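Local coordinates for protein glutathione S-transferase (PDB 4MP4) that probably catalyses the conjugation of glutathione to electrophilic substrates, as a member of the glutathione S-transferase family, at residues Thr117-Asp122 / Thr131-Glu136; Asp122-Gln127 / Leu174-Gln179; Tyr20-Phe25 / Gln202-Leu207; Val147-Leu152 / Glu186-Tyr191; Leu10-Gln15 / Phe35-Ile40. All coordinates share one frame; numbering follows the deposited sequence.

Contact 1: residues Thr117-Asp122 / Thr131-Glu136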
# COMPACT_ATOMS: atom_id res chain seq x y z
N THR A 117 8.22 5.65 12.39
CA THR A 117 8.14 6.92 13.10
C THR A 117 9.36 7.16 14.00
O THR A 117 9.89 8.26 14.03
CB THR A 117 6.86 6.97 13.96
OG1 THR A 117 5.72 6.83 13.11
CG2 THR A 117 6.76 8.28 14.69
N GLU A 118 9.80 6.13 14.72
CA GLU A 118 10.83 6.30 15.74
C GLU A 118 12.23 6.12 15.17
O GLU A 118 13.23 6.42 15.83
CB GLU A 118 10.59 5.31 16.91
CG GLU A 118 9.29 5.59 17.70
CD GLU A 118 8.94 4.53 18.75
OE1 GLU A 118 9.84 3.99 19.42
OE2 GLU A 118 7.73 4.24 18.90
N ARG A 119 12.31 5.60 13.95
CA ARG A 119 13.59 5.43 13.28
C ARG A 119 13.45 5.88 11.84
O ARG A 119 13.45 5.04 10.92
CB ARG A 119 14.05 3.97 13.34
CG ARG A 119 14.33 3.44 14.76
CD ARG A 119 15.60 4.05 15.34
NE ARG A 119 15.98 3.48 16.62
CZ ARG A 119 15.73 4.05 17.80
NH1 ARG A 119 15.08 5.21 17.87
NH2 ARG A 119 16.13 3.45 18.92
N PRO A 120 13.32 7.20 11.62
CA PRO A 120 13.15 7.72 10.26
C PRO A 120 14.44 7.52 9.47
O PRO A 120 15.47 7.24 10.09
CB PRO A 120 12.84 9.21 10.48
CG PRO A 120 13.47 9.53 11.80
CD PRO A 120 13.35 8.27 12.63
N THR A 121 14.40 7.66 8.14
CA THR A 121 15.61 7.40 7.34
C THR A 121 16.80 8.32 7.65
O THR A 121 17.92 8.05 7.26
CB THR A 121 15.32 7.46 5.87
OG1 THR A 121 14.73 8.74 5.57
CG2 THR A 121 14.36 6.34 5.46
N ASP A 122 16.53 9.41 8.36
CA ASP A 122 17.54 10.29 8.94
C ASP A 122 18.60 9.48 9.71
O ASP A 122 19.78 9.81 9.68
CB ASP A 122 16.87 11.29 9.90
CG ASP A 122 15.74 12.06 9.24
OD1 ASP A 122 14.67 11.47 8.97
OD2 ASP A 122 15.93 13.27 8.98
N THR A 131 17.05 8.39 21.55
CA THR A 131 15.85 7.81 22.12
C THR A 131 15.71 6.31 21.89
O THR A 131 15.84 5.84 20.76
CB THR A 131 14.64 8.53 21.55
OG1 THR A 131 14.92 9.93 21.53
CG2 THR A 131 13.40 8.26 22.37
N PRO A 132 15.47 5.55 22.97
CA PRO A 132 15.23 4.11 22.88
C PRO A 132 13.89 3.83 22.21
O PRO A 132 13.03 4.72 22.19
CB PRO A 132 15.16 3.67 24.34
CG PRO A 132 15.78 4.77 25.13
CD PRO A 132 15.48 6.02 24.36
N LEU A 133 13.72 2.63 21.68
CA LEU A 133 12.43 2.25 21.13
C LEU A 133 11.38 2.23 22.22
O LEU A 133 11.57 1.65 23.29
CB LEU A 133 12.51 0.87 20.46
CG LEU A 133 13.30 0.86 19.15
CD1 LEU A 133 13.57 -0.55 18.73
CD2 LEU A 133 12.52 1.59 18.09
N SER A 134 10.26 2.88 21.93
CA SER A 134 9.07 2.78 22.76
C SER A 134 8.56 1.34 22.74
O SER A 134 9.03 0.51 21.97
CB SER A 134 7.98 3.67 22.21
OG SER A 134 7.28 3.00 21.18
N GLU A 135 7.56 1.07 23.58
CA GLU A 135 7.02 -0.27 23.68
C GLU A 135 6.43 -0.74 22.35
O GLU A 135 6.67 -1.86 21.93
CB GLU A 135 6.00 -0.36 24.81
CG GLU A 135 6.25 -1.54 25.76
CD GLU A 135 7.66 -1.55 26.36
OE1 GLU A 135 8.03 -0.56 27.03
OE2 GLU A 135 8.40 -2.54 26.16
N GLU A 136 5.66 0.12 21.69
CA GLU A 136 5.17 -0.21 20.36
C GLU A 136 6.33 -0.29 19.35
O GLU A 136 6.30 -1.08 18.41
CB GLU A 136 4.12 0.80 19.91
CG GLU A 136 2.84 0.75 20.73
CD GLU A 136 2.29 -0.66 20.88
OE1 GLU A 136 2.05 -1.09 22.04
OE2 GLU A 136 2.10 -1.35 19.86
O HOH W 1 11.36 5.93 20.14

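Contact 2: residues Asp122-Gln127 / Leu174-Gln179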
# COMPACT_ATOMS: atom_id res chain seq x y z
N ASP A 122 16.53 9.41 8.36
CA ASP A 122 17.54 10.29 8.94
C ASP A 122 18.60 9.48 9.71
O ASP A 122 19.78 9.81 9.68
CB ASP A 122 16.87 11.29 9.90
CG ASP A 122 15.74 12.06 9.24
OD1 ASP A 122 14.67 11.47 8.97
OD2 ASP A 122 15.93 13.27 8.98
N VAL A 123 18.18 8.43 10.41
CA VAL A 123 19.11 7.61 11.19
C VAL A 123 20.08 6.81 10.30
O VAL A 123 21.23 6.57 10.69
CB VAL A 123 18.40 6.71 12.23
CG1 VAL A 123 17.35 7.51 12.98
CG2 VAL A 123 17.78 5.48 11.58
N ILE A 124 19.62 6.45 9.10
CA ILE A 124 20.47 5.76 8.12
C ILE A 124 21.45 6.71 7.44
O ILE A 124 22.61 6.37 7.21
CB ILE A 124 19.62 5.05 7.02
CG1 ILE A 124 18.68 4.01 7.63
CG2 ILE A 124 20.50 4.45 5.92
CD1 ILE A 124 17.64 3.50 6.66
N PHE A 125 20.99 7.92 7.12
CA PHE A 125 21.77 8.82 6.26
C PHE A 125 22.45 9.99 6.98
O PHE A 125 23.35 10.61 6.42
CB PHE A 125 20.89 9.37 5.13
CG PHE A 125 20.32 8.32 4.21
CD1 PHE A 125 21.15 7.53 3.43
CD2 PHE A 125 18.95 8.12 4.12
CE1 PHE A 125 20.62 6.56 2.58
CE2 PHE A 125 18.42 7.16 3.26
CZ PHE A 125 19.25 6.38 2.49
N ILE A 126 22.02 10.32 8.19
CA ILE A 126 22.56 11.51 8.86
C ILE A 126 23.20 11.22 10.23
O ILE A 126 24.39 11.42 10.42
CB ILE A 126 21.48 12.60 8.93
CG1 ILE A 126 20.90 12.82 7.53
CG2 ILE A 126 22.08 13.88 9.44
CD1 ILE A 126 19.78 13.80 7.43
N GLN A 127 22.42 10.74 11.19
CA GLN A 127 22.95 10.43 12.51
C GLN A 127 21.90 9.65 13.28
O GLN A 127 20.71 9.80 13.05
CB GLN A 127 23.30 11.70 13.27
CG GLN A 127 22.22 12.74 13.23
CD GLN A 127 22.29 13.70 14.38
OE1 GLN A 127 22.79 13.37 15.45
NE2 GLN A 127 21.77 14.90 14.18
N LEU A 174 15.44 -2.79 7.72
CA LEU A 174 16.36 -3.30 8.73
C LEU A 174 17.46 -2.28 9.08
O LEU A 174 17.89 -2.18 10.22
CB LEU A 174 16.98 -4.63 8.29
CG LEU A 174 16.07 -5.87 8.29
CD1 LEU A 174 16.71 -7.00 7.50
CD2 LEU A 174 15.84 -6.31 9.71
N GLN A 175 17.87 -1.50 8.07
CA GLN A 175 18.92 -0.51 8.23
C GLN A 175 18.51 0.60 9.18
O GLN A 175 19.37 1.21 9.83
CB GLN A 175 19.33 0.06 6.87
CG GLN A 175 20.36 -0.81 6.10
CD GLN A 175 21.77 -0.75 6.70
OE1 GLN A 175 21.95 -0.94 7.90
NE2 GLN A 175 22.76 -0.49 5.87
N ARG A 176 17.21 0.85 9.28
CA ARG A 176 16.68 1.84 10.22
C ARG A 176 17.10 1.45 11.63
O ARG A 176 17.34 2.30 12.48
CB ARG A 176 15.14 1.92 10.15
CG ARG A 176 14.61 2.25 8.77
CD ARG A 176 13.09 2.14 8.68
NE ARG A 176 12.53 3.47 8.85
CZ ARG A 176 11.87 4.14 7.92
NH1 ARG A 176 11.60 3.57 6.76
NH2 ARG A 176 11.44 5.36 8.19
N LEU A 177 17.21 0.16 11.86
CA LEU A 177 17.57 -0.36 13.17
C LEU A 177 19.09 -0.50 13.29
O LEU A 177 19.70 -0.08 14.28
CB LEU A 177 16.91 -1.71 13.37
CG LEU A 177 15.41 -1.66 13.65
CD1 LEU A 177 14.81 -3.05 13.53
CD2 LEU A 177 15.18 -1.09 15.05
N ILE A 178 19.69 -1.10 12.28
CA ILE A 178 21.12 -1.38 12.29
C ILE A 178 21.95 -0.10 12.41
O ILE A 178 22.80 0.02 13.29
CB ILE A 178 21.52 -2.17 11.04
CG1 ILE A 178 20.84 -3.54 11.05
CG2 ILE A 178 23.02 -2.30 10.96
CD1 ILE A 178 20.74 -4.21 9.70
N GLN A 179 21.65 0.86 11.55
CA GLN A 179 22.45 2.07 11.48
C GLN A 179 22.27 2.95 12.70
O GLN A 179 23.10 3.82 12.97
CB GLN A 179 22.13 2.85 10.20
CG GLN A 179 22.46 2.06 8.97
CD GLN A 179 23.93 1.68 8.98
OE1 GLN A 179 24.75 2.47 9.40
NE2 GLN A 179 24.25 0.46 8.55
O HOH W 2 23.67 6.86 11.56
O HOH W 3 24.56 5.36 8.89

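Contact 3: residues Tyr20-Phe25 / Gln202-Leu207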
# COMPACT_ATOMS: atom_id res chain seq x y z
N TYR A 20 10.67 5.49 -0.43
CA TYR A 20 9.91 5.08 -1.62
C TYR A 20 10.51 5.63 -2.91
O TYR A 20 10.47 4.95 -3.93
CB TYR A 20 8.42 5.43 -1.46
CG TYR A 20 7.98 5.08 -0.06
CD1 TYR A 20 7.95 3.75 0.36
CD2 TYR A 20 7.67 6.07 0.85
CE1 TYR A 20 7.60 3.43 1.66
CE2 TYR A 20 7.32 5.76 2.15
CZ TYR A 20 7.29 4.44 2.55
OH TYR A 20 6.95 4.14 3.84
N ALA A 21 11.09 6.83 -2.86
CA ALA A 21 11.85 7.36 -3.99
C ALA A 21 13.04 6.46 -4.21
O ALA A 21 13.36 6.10 -5.35
CB ALA A 21 12.31 8.80 -3.74
N PHE A 22 13.72 6.12 -3.12
CA PHE A 22 14.81 5.16 -3.17
C PHE A 22 14.40 3.89 -3.93
O PHE A 22 15.09 3.44 -4.85
CB PHE A 22 15.28 4.84 -1.75
CG PHE A 22 16.05 3.55 -1.63
CD1 PHE A 22 17.37 3.47 -2.02
CD2 PHE A 22 15.44 2.42 -1.09
CE1 PHE A 22 18.09 2.28 -1.88
CE2 PHE A 22 16.15 1.23 -0.96
CZ PHE A 22 17.48 1.16 -1.35
N THR A 23 13.25 3.36 -3.57
CA THR A 23 12.75 2.10 -4.12
C THR A 23 12.47 2.13 -5.64
O THR A 23 12.77 1.17 -6.36
CB THR A 23 11.49 1.69 -3.35
OG1 THR A 23 11.84 1.52 -1.97
CG2 THR A 23 10.90 0.42 -3.90
N VAL A 24 11.90 3.24 -6.11
CA VAL A 24 11.67 3.43 -7.54
C VAL A 24 12.96 3.64 -8.34
O VAL A 24 13.12 3.11 -9.44
CB VAL A 24 10.68 4.58 -7.81
CG1 VAL A 24 10.51 4.81 -9.31
CG2 VAL A 24 9.34 4.29 -7.14
N PHE A 25 13.87 4.43 -7.78
CA PHE A 25 15.20 4.63 -8.38
C PHE A 25 15.87 3.29 -8.58
O PHE A 25 16.44 3.02 -9.66
CB PHE A 25 16.05 5.51 -7.46
CG PHE A 25 17.50 5.63 -7.89
CD1 PHE A 25 18.45 4.71 -7.46
CD2 PHE A 25 17.92 6.71 -8.65
CE1 PHE A 25 19.79 4.84 -7.83
CE2 PHE A 25 19.25 6.84 -9.02
CZ PHE A 25 20.19 5.91 -8.60
N GLN A 202 23.98 1.06 -4.24
CA GLN A 202 25.22 1.81 -4.17
C GLN A 202 25.12 3.08 -5.02
O GLN A 202 25.61 4.14 -4.64
CB GLN A 202 26.35 0.88 -4.63
CG GLN A 202 27.68 0.97 -3.88
CD GLN A 202 27.57 0.93 -2.37
OE1 GLN A 202 28.24 1.70 -1.70
NE2 GLN A 202 26.76 0.02 -1.83
N LYS A 203 24.43 3.01 -6.16
CA LYS A 203 24.28 4.18 -7.04
C LYS A 203 23.39 5.27 -6.42
O LYS A 203 23.66 6.46 -6.60
CB LYS A 203 23.78 3.79 -8.44
CG LYS A 203 24.91 3.32 -9.37
CD LYS A 203 24.43 2.56 -10.61
CE LYS A 203 23.97 3.48 -11.74
NZ LYS A 203 25.03 4.43 -12.24
N TRP A 204 22.35 4.86 -5.69
CA TRP A 204 21.57 5.77 -4.86
C TRP A 204 22.45 6.50 -3.83
O TRP A 204 22.42 7.74 -3.75
CB TRP A 204 20.44 5.02 -4.13
CG TRP A 204 19.50 5.90 -3.31
CD1 TRP A 204 19.41 5.96 -1.94
CD2 TRP A 204 18.52 6.83 -3.80
NE1 TRP A 204 18.43 6.85 -1.56
CE2 TRP A 204 17.87 7.41 -2.68
CE3 TRP A 204 18.13 7.23 -5.09
CZ2 TRP A 204 16.86 8.36 -2.80
CZ3 TRP A 204 17.12 8.18 -5.21
CH2 TRP A 204 16.49 8.74 -4.07
N LEU A 205 23.22 5.74 -3.06
CA LEU A 205 24.03 6.29 -1.98
C LEU A 205 25.05 7.32 -2.45
O LEU A 205 25.31 8.31 -1.77
CB LEU A 205 24.72 5.18 -1.19
CG LEU A 205 23.77 4.07 -0.72
CD1 LEU A 205 24.50 3.05 0.11
CD2 LEU A 205 22.59 4.66 0.05
N ALA A 206 25.60 7.10 -3.64
CA ALA A 206 26.56 8.05 -4.20
C ALA A 206 25.82 9.29 -4.71
O ALA A 206 26.29 10.43 -4.54
CB ALA A 206 27.34 7.40 -5.33
N LEU A 207 24.65 9.06 -5.31
CA LEU A 207 23.86 10.12 -5.93
C LEU A 207 23.46 11.13 -4.87
O LEU A 207 23.51 12.32 -5.10
CB LEU A 207 22.62 9.57 -6.65
CG LEU A 207 21.61 10.60 -7.18
CD1 LEU A 207 22.20 11.45 -8.27
CD2 LEU A 207 20.33 9.93 -7.69

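Contact 4: residues Val147-Leu152 / Glu186-Tyr191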
# COMPACT_ATOMS: atom_id res chain seq x y z
N VAL A 147 9.23 -12.01 10.89
CA VAL A 147 8.91 -12.17 9.47
C VAL A 147 10.13 -12.37 8.57
O VAL A 147 10.15 -13.24 7.71
CB VAL A 147 8.06 -10.99 8.97
CG1 VAL A 147 7.77 -11.13 7.46
CG2 VAL A 147 6.75 -10.90 9.76
N ALA A 148 11.16 -11.55 8.76
CA ALA A 148 12.35 -11.67 7.93
C ALA A 148 13.13 -12.96 8.21
O ALA A 148 13.66 -13.58 7.29
CB ALA A 148 13.26 -10.45 8.09
N GLU A 149 13.19 -13.39 9.46
CA GLU A 149 13.88 -14.65 9.75
C GLU A 149 13.12 -15.87 9.21
O GLU A 149 13.73 -16.83 8.75
CB GLU A 149 14.22 -14.78 11.23
CG GLU A 149 15.73 -14.86 11.49
CD GLU A 149 16.19 -13.96 12.62
OE1 GLU A 149 17.42 -13.74 12.75
OE2 GLU A 149 15.33 -13.45 13.38
N LYS A 150 11.80 -15.80 9.23
CA LYS A 150 10.97 -16.84 8.63
C LYS A 150 11.16 -16.93 7.10
O LYS A 150 11.41 -18.00 6.55
CB LYS A 150 9.50 -16.60 8.95
CG LYS A 150 8.56 -17.61 8.31
CD LYS A 150 8.98 -19.05 8.62
CE LYS A 150 8.02 -20.04 7.98
NZ LYS A 150 7.71 -19.66 6.57
N LEU A 151 11.06 -15.79 6.43
CA LEU A 151 11.22 -15.74 4.98
C LEU A 151 12.67 -15.97 4.54
O LEU A 151 12.91 -16.30 3.39
CB LEU A 151 10.73 -14.40 4.44
CG LEU A 151 9.22 -14.10 4.46
CD1 LEU A 151 8.99 -12.69 3.99
CD2 LEU A 151 8.45 -15.09 3.59
N LEU A 152 13.62 -15.80 5.44
CA LEU A 152 15.03 -15.99 5.08
C LEU A 152 15.66 -17.22 5.72
O LEU A 152 16.88 -17.29 5.90
CB LEU A 152 15.85 -14.75 5.43
CG LEU A 152 15.62 -13.51 4.56
CD1 LEU A 152 16.40 -12.35 5.17
CD2 LEU A 152 16.03 -13.77 3.10
N GLU A 186 22.80 -11.25 14.01
CA GLU A 186 23.92 -11.36 13.07
C GLU A 186 23.47 -11.78 11.67
O GLU A 186 23.96 -11.26 10.67
CB GLU A 186 24.98 -12.33 13.58
CG GLU A 186 25.86 -11.78 14.71
CD GLU A 186 26.61 -10.51 14.32
OE1 GLU A 186 27.02 -10.40 13.14
OE2 GLU A 186 26.79 -9.62 15.19
N ARG A 187 22.52 -12.71 11.62
CA ARG A 187 22.03 -13.24 10.35
C ARG A 187 21.37 -12.15 9.51
O ARG A 187 21.55 -12.10 8.29
CB ARG A 187 21.07 -14.40 10.61
CG ARG A 187 20.10 -14.68 9.48
CD ARG A 187 20.73 -15.56 8.46
NE ARG A 187 19.86 -15.75 7.31
CZ ARG A 187 19.94 -15.05 6.18
NH1 ARG A 187 20.86 -14.09 6.07
NH2 ARG A 187 19.12 -15.30 5.18
N LEU A 188 20.63 -11.26 10.17
CA LEU A 188 19.92 -10.18 9.48
C LEU A 188 20.81 -9.00 9.12
O LEU A 188 20.53 -8.30 8.14
CB LEU A 188 18.71 -9.72 10.29
CG LEU A 188 17.61 -10.77 10.41
CD1 LEU A 188 16.50 -10.30 11.32
CD2 LEU A 188 17.08 -11.13 9.01
N LYS A 189 21.88 -8.77 9.88
CA LYS A 189 22.86 -7.75 9.49
C LYS A 189 23.56 -8.18 8.21
O LYS A 189 23.68 -7.41 7.27
CB LYS A 189 23.89 -7.52 10.59
CG LYS A 189 23.35 -6.70 11.76
CD LYS A 189 24.41 -6.52 12.82
CE LYS A 189 23.86 -5.87 14.07
NZ LYS A 189 24.91 -5.84 15.14
N ASN A 190 24.01 -9.43 8.19
CA ASN A 190 24.63 -9.99 6.99
C ASN A 190 23.75 -9.84 5.75
O ASN A 190 24.22 -9.39 4.71
CB ASN A 190 25.02 -11.46 7.21
CG ASN A 190 26.21 -11.61 8.15
OD1 ASN A 190 27.05 -10.71 8.27
ND2 ASN A 190 26.29 -12.76 8.81
N TYR A 191 22.47 -10.20 5.88
CA TYR A 191 21.50 -10.03 4.80
C TYR A 191 21.40 -8.58 4.37
O TYR A 191 21.50 -8.26 3.19
CB TYR A 191 20.10 -10.51 5.22
CG TYR A 191 19.03 -10.15 4.20
CD1 TYR A 191 18.94 -10.84 3.00
CD2 TYR A 191 18.12 -9.13 4.45
CE1 TYR A 191 17.98 -10.53 2.06
CE2 TYR A 191 17.14 -8.81 3.52
CZ TYR A 191 17.08 -9.51 2.32
OH TYR A 191 16.12 -9.19 1.38
O HOH W 4 16.94 -16.77 8.61

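Contact 5: residues Leu10-Gln15 / Phe35-Ile40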
# COMPACT_ATOMS: atom_id res chain seq x y z
N LEU A 10 12.12 11.04 -12.64
CA LEU A 10 11.82 10.69 -11.25
C LEU A 10 11.97 11.89 -10.32
O LEU A 10 13.01 12.52 -10.29
CB LEU A 10 12.74 9.55 -10.77
CG LEU A 10 12.65 9.16 -9.28
CD1 LEU A 10 11.25 8.65 -8.89
CD2 LEU A 10 13.69 8.14 -8.93
N TYR A 11 10.93 12.20 -9.55
CA TYR A 11 11.01 13.30 -8.59
C TYR A 11 11.21 12.78 -7.16
O TYR A 11 10.41 12.00 -6.65
CB TYR A 11 9.79 14.23 -8.67
CG TYR A 11 9.64 14.89 -10.03
CD1 TYR A 11 9.29 14.13 -11.14
CD2 TYR A 11 9.84 16.26 -10.20
CE1 TYR A 11 9.16 14.70 -12.38
CE2 TYR A 11 9.71 16.84 -11.44
CZ TYR A 11 9.37 16.06 -12.53
OH TYR A 11 9.22 16.62 -13.79
N THR A 12 12.29 13.22 -6.52
CA THR A 12 12.56 12.85 -5.15
C THR A 12 12.50 14.06 -4.22
O THR A 12 12.44 15.20 -4.68
CB THR A 12 13.96 12.21 -5.01
OG1 THR A 12 14.14 11.76 -3.67
CG2 THR A 12 15.03 13.23 -5.34
N ASP A 13 12.50 13.83 -2.90
CA ASP A 13 12.66 14.94 -1.97
C ASP A 13 14.10 15.44 -2.07
O ASP A 13 15.00 14.68 -2.38
CB ASP A 13 12.36 14.49 -0.54
CG ASP A 13 13.28 13.38 -0.06
OD1 ASP A 13 13.33 12.31 -0.72
OD2 ASP A 13 13.93 13.56 0.98
N SER A 14 14.31 16.73 -1.82
CA SER A 14 15.61 17.35 -2.06
C SER A 14 16.73 16.77 -1.18
O SER A 14 17.91 16.87 -1.51
CB SER A 14 15.52 18.86 -1.83
OG SER A 14 15.37 19.15 -0.45
N GLN A 15 16.37 16.17 -0.06
CA GLN A 15 17.39 15.60 0.81
C GLN A 15 17.59 14.11 0.59
O GLN A 15 18.37 13.49 1.29
CB GLN A 15 17.07 15.88 2.27
CG GLN A 15 17.59 17.19 2.82
CD GLN A 15 17.02 17.46 4.20
OE1 GLN A 15 17.73 17.35 5.21
NE2 GLN A 15 15.73 17.77 4.25
N PHE A 35 16.46 7.36 -17.42
CA PHE A 35 15.54 8.33 -16.84
C PHE A 35 16.32 9.47 -16.25
O PHE A 35 17.51 9.34 -15.98
CB PHE A 35 14.69 7.68 -15.74
CG PHE A 35 15.47 7.26 -14.52
CD1 PHE A 35 16.13 6.06 -14.48
CD2 PHE A 35 15.52 8.08 -13.40
CE1 PHE A 35 16.85 5.67 -13.35
CE2 PHE A 35 16.22 7.70 -12.27
CZ PHE A 35 16.88 6.49 -12.25
N GLU A 36 15.64 10.59 -16.03
CA GLU A 36 16.24 11.78 -15.43
C GLU A 36 15.67 11.95 -14.03
O GLU A 36 14.51 11.59 -13.77
CB GLU A 36 15.93 13.03 -16.26
CG GLU A 36 16.29 12.94 -17.75
CD GLU A 36 15.56 13.97 -18.63
OE1 GLU A 36 14.51 14.50 -18.20
OE2 GLU A 36 16.04 14.24 -19.75
N ILE A 37 16.48 12.51 -13.14
CA ILE A 37 16.08 12.72 -11.76
C ILE A 37 15.95 14.21 -11.44
O ILE A 37 16.73 15.03 -11.93
CB ILE A 37 17.09 12.05 -10.80
CG1 ILE A 37 16.52 11.96 -9.38
CG2 ILE A 37 18.40 12.78 -10.78
CD1 ILE A 37 16.59 10.56 -8.80
N ALA A 38 14.98 14.57 -10.61
CA ALA A 38 14.87 15.94 -10.13
C ALA A 38 14.40 15.97 -8.67
O ALA A 38 13.89 14.97 -8.16
CB ALA A 38 13.92 16.75 -11.02
N ALA A 39 14.55 17.11 -8.01
CA ALA A 39 14.21 17.22 -6.60
C ALA A 39 13.18 18.31 -6.29
O ALA A 39 13.18 19.37 -6.91
CB ALA A 39 15.47 17.44 -5.77
N ILE A 40 12.34 18.02 -5.30
CA ILE A 40 11.37 18.95 -4.73
C ILE A 40 11.53 19.11 -3.21
O ILE A 40 11.74 18.13 -2.50
CB ILE A 40 9.96 18.47 -5.00
CG1 ILE A 40 9.77 18.27 -6.50
CG2 ILE A 40 8.96 19.46 -4.45
CD1 ILE A 40 8.64 17.34 -6.83

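Contact 1: residues Thr117-Asp122 / Thr131-Glu136
At the N-terminus of helix 135-151, in the helical C-terminal domain of the glutathione transferase fold, the carboxylate of Glu118 meets Ser134, the N-cap residue of that helix. Both oxygens of Glu118 are engaged on their syn sides. OE1 takes the backbone N-H of Ser134 at 2.8 Å, in a nearly straight bond of 159°, while OE2 accepts the hydroxyl OG of Ser134 at 2.6 Å. The same OG caps the backbone N of Gly137 one turn on. Beyond CG the Glu118 chain is extended (chi2 173°), which carries CD out to the cap. A water donates to both Glu118 OE1 and Pro132 O, adding a water-mediated link from Glu118 to Pro132.

Arg119, just past the end of helix 113-118, grips a single atom with the two terminal nitrogens of its guanidinium: NH1 lies 3.1 Å and NH2 3.0 Å from Thr131 O, which sits at the edge of the group, 16° out of its plane. NH1 also donates to Glu118 O, and NE forms a salt bridge with Asp182. Over one guanidinium face lies Leu133, its CD2 4.0 Å above the centre. The several bonds fix the rotation of the Arg119 head group, and the negative charge of Glu118 at the start of helix 135-151 would be expected to interact favourably with the helix dipole.

Contact 2: residues Asp122-Gln127 / Leu174-Gln179
Ile124 lays its CG1-CD1 branch over the backbone of helix 165-178 at Gln175 and Arg176. Its CG1 is 3.6 Å from Gln175 O, and CD1 touches Gln175 CB at 3.8 Å and also the backbone N and CG of Arg176. With CD1 anti to CA (chi2 168°), the terminal methyl extends across the Gln175 side chain at about a right angle. Beside it Val123 points CG2 at the helix backbone and meets Arg176 O at 3.3 Å. Gln179 closes the other end, its CB 3.9 Å from Ile124 CA.

Polar groups lie along one margin of the seam. Gln179 bends back so that NE2 donates to Gln175 OE1 at 2.8 Å, the acceptor lying in the plane of the Gln179 amide, and a water lies within bonding distance of both Ile124 O and Gln179 OE1. Arg176 turns its guanidinium away to bond through NE to Arg119 O, while Trp196 of helix 186-196 packs on both Ile124 and Gln175. No direct hydrogen bond joins the two segments: short helix 122-125 is seated on helix 165-178, within the all-helical C-terminal domain, by van der Waals contacts of Val123 and Ile124 with side chains and backbone, with waters within bonding distance of both segments at the margin.

Contact 3: residues Tyr20-Phe25 / Gln202-Leu207
The indole of Trp204 projects from helix 199-215 as a flat wedge and enters the hollow on helix 19-30 between Phe22 and Phe25, with Ala21 at its far end. Phe22 presents an edge to one indole face, a T-shaped pair with the five-membered ring in which the planes stand at 66°; the closest atoms, Phe22 CD1 and Trp204 CD1, are 3.2 Å apart. Over the six-membered ring the same face receives the backbone of Phe22, whose CA makes a CH-pi contact 3.8 Å from the ring centroid. Trp204 CG lies anti to its backbone N (chi1 -176°), which sets CG, the root of the indole, toward helix 19-30.

This wedge joins the two domains of the glutathione transferase fold, helix 19-30 belonging to the thioredoxin-like N-terminal domain and helix 199-215 to the helical C-terminal domain.

Phe25 in turn fits the notch between Trp204, Lys203 and Leu207. Trp204 CE3 sits 3.3 Å above the Phe25 ring plane, displaced toward the rim, and the two ring planes are inclined at 58°. On the far part of the Phe25 ring, CE2 meets Leu207 CD2 at 3.5 Å, while CE1 and CZ reach the CB of Lys203. Ala21 CB touches the far end of the indole, 4.2 Å from Trp204 CH2, and Thr12 of strand 8-13 borders both of these residues.

Contact 4: residues Val147-Leu152 / Glu186-Tyr191
Tyr191 CG, anti to its backbone N (chi1 171°), stands toward Leu152, which has CG beside its own backbone N (chi1 -71°) and CD1 anti beyond it. The two side chains cross at about a right angle, and Leu152 CD1 comes to lie 3.5 Å above the centre of the Tyr191 ring, a CH-pi contact. Arg187 bends at chi2 and uses NH2 on a lone pair of Leu152 O, in the planes of both the carbonyl and the guanidinium, at 3.1 Å. That carbonyl, just past the last helical turn, thus gains a charged donor. Leu188 CD2 packs on Ala148 CB at 4.0 Å, and its CG lies 3.8 Å from Glu149 OE1, an oxygen that accepts from Ser185 OG. The Tyr191 hydroxyl bonds Asp167 of helix 165-178. The helical segments cross at 77°; apolar packing with a polar edge joins helices 135-151 and 186-196, a helix pair of the helical C-terminal domain of glutathione transferases.

Contact 5: residues Leu10-Gln15 / Phe35-Ile40
Strands 10-13 and 36-40 run parallel, their short axes 4.5 Å apart and inclined at 36°, as the two strands of the beta-alpha-beta unit that opens the thioredoxin-like domain, with helix 19-30 as the crossover. The ladder alternates: Leu10 N donates to Glu36 O at 2.7 Å, Ala38 N to Leu10 O, Thr12 N to Ala38 O at 2.9 Å, and Ile40 N to Thr12 O; a weak bond from Ser14 N to Ile40 O ends it. CA-H...O contacts, such as Tyr11 CA to Ala38 O, lie between these rungs.

Leu10 and Ile37 lie side by side on the face shared with Thr12 and Ala39, Leu10 CD2 meeting Ile37 CD1 at 3.8 Å. Helices 19-30 and 199-215 cover this face, the latter placing Trp204 on Thr12 and Leu207 on Ile37. Tyr11 and Ala38 share the other face. Ile40 CG1 lies beside its backbone N (chi1 -56°), and the CD1 beyond it reaches Tyr11, 3.7 Å from CD2.

In the fold
Contacts 3 and 5 form one block, their centres 10 Å apart: Phe25 CB packs on Leu10 CD2 at 3.8 Å, and Trp204 CH2 lies 3.8 Å from Thr12 OG1, so the interdomain wedge rests directly on the sheet. Contacts 1 and 2, also 10 Å between centres, share Asp122 and are tied by a probable hydrogen bond from Arg176 NE to Arg119 O. Contact 2 touches contact 3 through Phe125 and Leu205 and contact 4 through Leu174 and Tyr191. A sulfate about 6 Å from the Ile124 side chain probably comes from the crystallisation liquor. In this family glutathione binds mainly to the thioredoxin-like domain, which holds contact 5 and helix 19-30 of contact 3; this apo structure probably follows suit.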